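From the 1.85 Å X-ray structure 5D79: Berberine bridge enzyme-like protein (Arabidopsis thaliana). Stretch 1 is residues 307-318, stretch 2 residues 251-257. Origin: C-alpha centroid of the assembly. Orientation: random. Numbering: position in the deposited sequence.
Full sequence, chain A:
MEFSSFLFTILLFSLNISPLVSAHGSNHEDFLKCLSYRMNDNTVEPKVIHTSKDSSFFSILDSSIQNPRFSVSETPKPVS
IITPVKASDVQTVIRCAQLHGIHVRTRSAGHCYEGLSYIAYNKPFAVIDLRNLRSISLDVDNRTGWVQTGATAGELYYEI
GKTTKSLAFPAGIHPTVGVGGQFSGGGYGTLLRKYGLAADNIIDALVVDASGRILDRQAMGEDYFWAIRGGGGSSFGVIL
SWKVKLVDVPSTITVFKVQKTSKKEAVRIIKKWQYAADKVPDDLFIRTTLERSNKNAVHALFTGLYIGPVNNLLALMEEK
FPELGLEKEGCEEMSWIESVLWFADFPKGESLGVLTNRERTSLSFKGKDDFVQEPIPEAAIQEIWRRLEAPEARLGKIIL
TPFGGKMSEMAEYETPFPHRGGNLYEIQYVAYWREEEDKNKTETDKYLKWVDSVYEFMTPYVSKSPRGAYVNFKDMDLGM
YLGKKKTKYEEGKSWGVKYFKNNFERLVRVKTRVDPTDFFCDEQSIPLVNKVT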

# COMPACT_ATOMS: atom_id res chain seq x y z
N ILE A 307 -0.62 14.34 17.39
CA ILE A 307 -1.98 14.90 17.31
C ILE A 307 -2.26 15.80 18.53
O ILE A 307 -2.98 15.41 19.46
CB ILE A 307 -3.05 13.80 17.21
CG1 ILE A 307 -2.62 12.75 16.22
CG2 ILE A 307 -4.37 14.37 16.75
CD1 ILE A 307 -2.47 13.30 14.84
N GLY A 308 -1.67 16.99 18.52
CA GLY A 308 -1.77 17.93 19.62
C GLY A 308 -0.70 19.01 19.51
O GLY A 308 0.06 19.01 18.54
N PRO A 309 -0.64 19.91 20.50
CA PRO A 309 0.23 21.10 20.56
C PRO A 309 1.71 20.79 20.78
O PRO A 309 2.03 19.73 21.32
CB PRO A 309 -0.31 21.88 21.78
CG PRO A 309 -1.62 21.28 22.10
CD PRO A 309 -1.55 19.85 21.66
N VAL A 310 2.59 21.72 20.41
CA VAL A 310 4.01 21.46 20.51
C VAL A 310 4.49 21.31 21.95
O VAL A 310 5.36 20.50 22.23
CB VAL A 310 4.83 22.55 19.80
CG1 VAL A 310 4.46 23.93 20.32
CG2 VAL A 310 6.32 22.27 19.94
N ASN A 311 3.93 22.05 22.90
CA ASN A 311 4.42 21.94 24.27
C ASN A 311 4.07 20.58 24.88
O ASN A 311 4.82 20.04 25.69
CB ASN A 311 3.90 23.09 25.13
CG ASN A 311 4.62 24.42 24.86
OD1 ASN A 311 5.50 24.50 23.99
ND2 ASN A 311 4.26 25.46 25.61
N ASN A 312 2.93 20.02 24.46
CA ASN A 312 2.50 18.71 24.92
C ASN A 312 3.34 17.60 24.32
O ASN A 312 3.61 16.60 24.98
CB ASN A 312 1.03 18.48 24.58
CG ASN A 312 0.10 19.40 25.36
OD1 ASN A 312 0.52 20.04 26.32
ND2 ASN A 312 -1.15 19.46 24.95
N LEU A 313 3.73 17.77 23.07
CA LEU A 313 4.65 16.83 22.43
C LEU A 313 5.96 16.79 23.21
O LEU A 313 6.49 15.71 23.49
CB LEU A 313 4.91 17.21 20.97
CG LEU A 313 6.13 16.53 20.35
CD1 LEU A 313 5.91 15.03 20.23
CD2 LEU A 313 6.53 17.14 19.00
N LEU A 314 6.47 17.97 23.55
CA LEU A 314 7.80 18.11 24.16
C LEU A 314 7.85 17.51 25.56
O LEU A 314 8.84 16.87 25.92
CB LEU A 314 8.20 19.60 24.20
CG LEU A 314 8.45 20.24 22.83
CD1 LEU A 314 8.74 21.73 22.96
CD2 LEU A 314 9.57 19.51 22.11
N ALA A 315 6.80 17.74 26.33
CA ALA A 315 6.71 17.22 27.69
C ALA A 315 6.55 15.72 27.65
O ALA A 315 7.06 15.00 28.51
CB ALA A 315 5.55 17.86 28.42
N LEU A 316 5.84 15.24 26.63
CA LEU A 316 5.62 13.81 26.47
C LEU A 316 6.93 13.12 26.05
O LEU A 316 7.20 12.00 26.47
CB LEU A 316 4.52 13.55 25.45
CG LEU A 316 4.10 12.09 25.20
CD1 LEU A 316 3.60 11.43 26.47
CD2 LEU A 316 3.04 12.02 24.12
N MET A 317 7.74 13.81 25.27
CA MET A 317 8.93 13.17 24.72
C MET A 317 10.13 13.17 25.67
O MET A 317 11.03 12.35 25.51
CB MET A 317 9.33 13.84 23.39
CG MET A 317 8.51 13.36 22.19
SD MET A 317 9.23 11.95 21.32
CE MET A 317 10.80 12.64 20.84
N GLU A 318 10.15 14.07 26.64
CA GLU A 318 11.22 14.07 27.64
C GLU A 318 10.93 12.99 28.67
O GLU A 318 11.83 12.44 29.31
CB GLU A 318 11.36 15.45 28.30
CG GLU A 318 11.87 16.55 27.37
CD GLU A 318 11.12 17.86 27.57
OE1 GLU A 318 10.21 17.91 28.43
OE2 GLU A 318 11.43 18.85 26.85
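Stretch 2, residues 251-257: STITVFK

Residues 251-257 enter as a short loop, Ser251 and Thr252, and become an extended strand from Ile253 onward. The strand crosses helix 310-318 obliquely, their N-to-C directions 51° apart (signed crossing angle -51°) and their axes approaching to 8.6 Å. The two backbones are nearest at the foot of the helix, where the CA atoms of Gly308 and Ile253 are 4.9 Å apart; those of Val310 and Thr254 follow at 5.8 Å.

Gly308 is fully extended, with phi/psi of 163/-177, and a CB there would clash with CD of Pro309, at 2.7 Å, within its own stretch. The Gly308 carbonyl oxygen accepts a hydrogen bond from Thr254, OG1 to O 2.8 Å. The same OG1 lies against the start of the first turn, 3.3 Å from Pro309 C, where Pro309 occupies the N-cap position. With chi1 at -55° (m), Thr254 is the bump that fills this hollow, and it has the largest area covered by the other stretch, 80 Å². Its methyl carbon, CG2, packs 3.6 Å from Leu313 CD2.

Strand alternation sets the rest of the pattern. Thr254 and Phe256 point toward the helix, while Val255 between them points away and makes no contact. On the helix, Leu313 and Met317, one turn apart, point toward the strand. Leu313 CD2 reaches both strand residues, lying 3.7 Å from Phe256 CD1, so this branch wedges between the threonine methyl and the aromatic ring. Farther along, Met317 CE lies 4.5 Å from Phe256 CE2, and its SD is 5.2 Å from the ring centroid; both side chains approach the ring obliquely. At the other end, Ile307 CG2 lies 4.3 Å from Ile253 CG2.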

# COMPACT_ATOMS: atom_id res chain seq x y z
N SER A 251 -7.23 21.34 14.46
CA SER A 251 -6.79 22.27 13.45
C SER A 251 -5.28 22.52 13.57
O SER A 251 -4.62 22.94 12.62
CB SER A 251 -7.57 23.58 13.57
OG SER A 251 -8.97 23.32 13.67
N THR A 252 -4.72 22.24 14.75
CA THR A 252 -3.27 22.34 14.95
C THR A 252 -2.67 21.02 15.41
O THR A 252 -3.02 20.50 16.47
CB THR A 252 -2.92 23.41 16.00
OG1 THR A 252 -3.07 24.71 15.42
CG2 THR A 252 -1.48 23.24 16.48
N ILE A 253 -1.76 20.49 14.61
CA ILE A 253 -0.97 19.34 15.03
C ILE A 253 0.53 19.68 14.99
O ILE A 253 0.91 20.80 14.63
CB ILE A 253 -1.28 18.11 14.16
CG1 ILE A 253 -1.18 18.44 12.66
CG2 ILE A 253 -2.69 17.65 14.46
CD1 ILE A 253 0.22 18.44 12.06
N THR A 254 1.36 18.72 15.36
CA THR A 254 2.79 18.98 15.45
C THR A 254 3.59 17.88 14.78
O THR A 254 3.47 16.70 15.14
CB THR A 254 3.25 19.09 16.92
OG1 THR A 254 2.48 20.09 17.61
CG2 THR A 254 4.71 19.48 17.00
N VAL A 255 4.42 18.27 13.80
CA VAL A 255 5.43 17.36 13.25
C VAL A 255 6.83 17.68 13.83
O VAL A 255 7.06 18.76 14.36
CB VAL A 255 5.50 17.42 11.71
CG1 VAL A 255 4.15 17.04 11.10
CG2 VAL A 255 5.98 18.80 11.21
N PHE A 256 7.74 16.71 13.72
CA PHE A 256 9.12 16.88 14.20
C PHE A 256 10.11 16.01 13.43
O PHE A 256 9.77 14.95 12.91
CB PHE A 256 9.22 16.58 15.70
CG PHE A 256 8.91 15.15 16.08
CD1 PHE A 256 7.61 14.75 16.36
CD2 PHE A 256 9.93 14.20 16.18
CE1 PHE A 256 7.34 13.45 16.72
CE2 PHE A 256 9.66 12.90 16.54
CZ PHE A 256 8.37 12.52 16.81
N LYS A 257 11.36 16.46 13.38
CA LYS A 257 12.40 15.71 12.71
C LYS A 257 13.65 15.83 13.53
O LYS A 257 14.00 16.92 14.00
CB LYS A 257 12.61 16.23 11.28
CG LYS A 257 13.66 15.48 10.47
CD LYS A 257 13.67 15.94 9.01
CE LYS A 257 12.32 15.64 8.33
NZ LYS A 257 12.20 16.13 6.92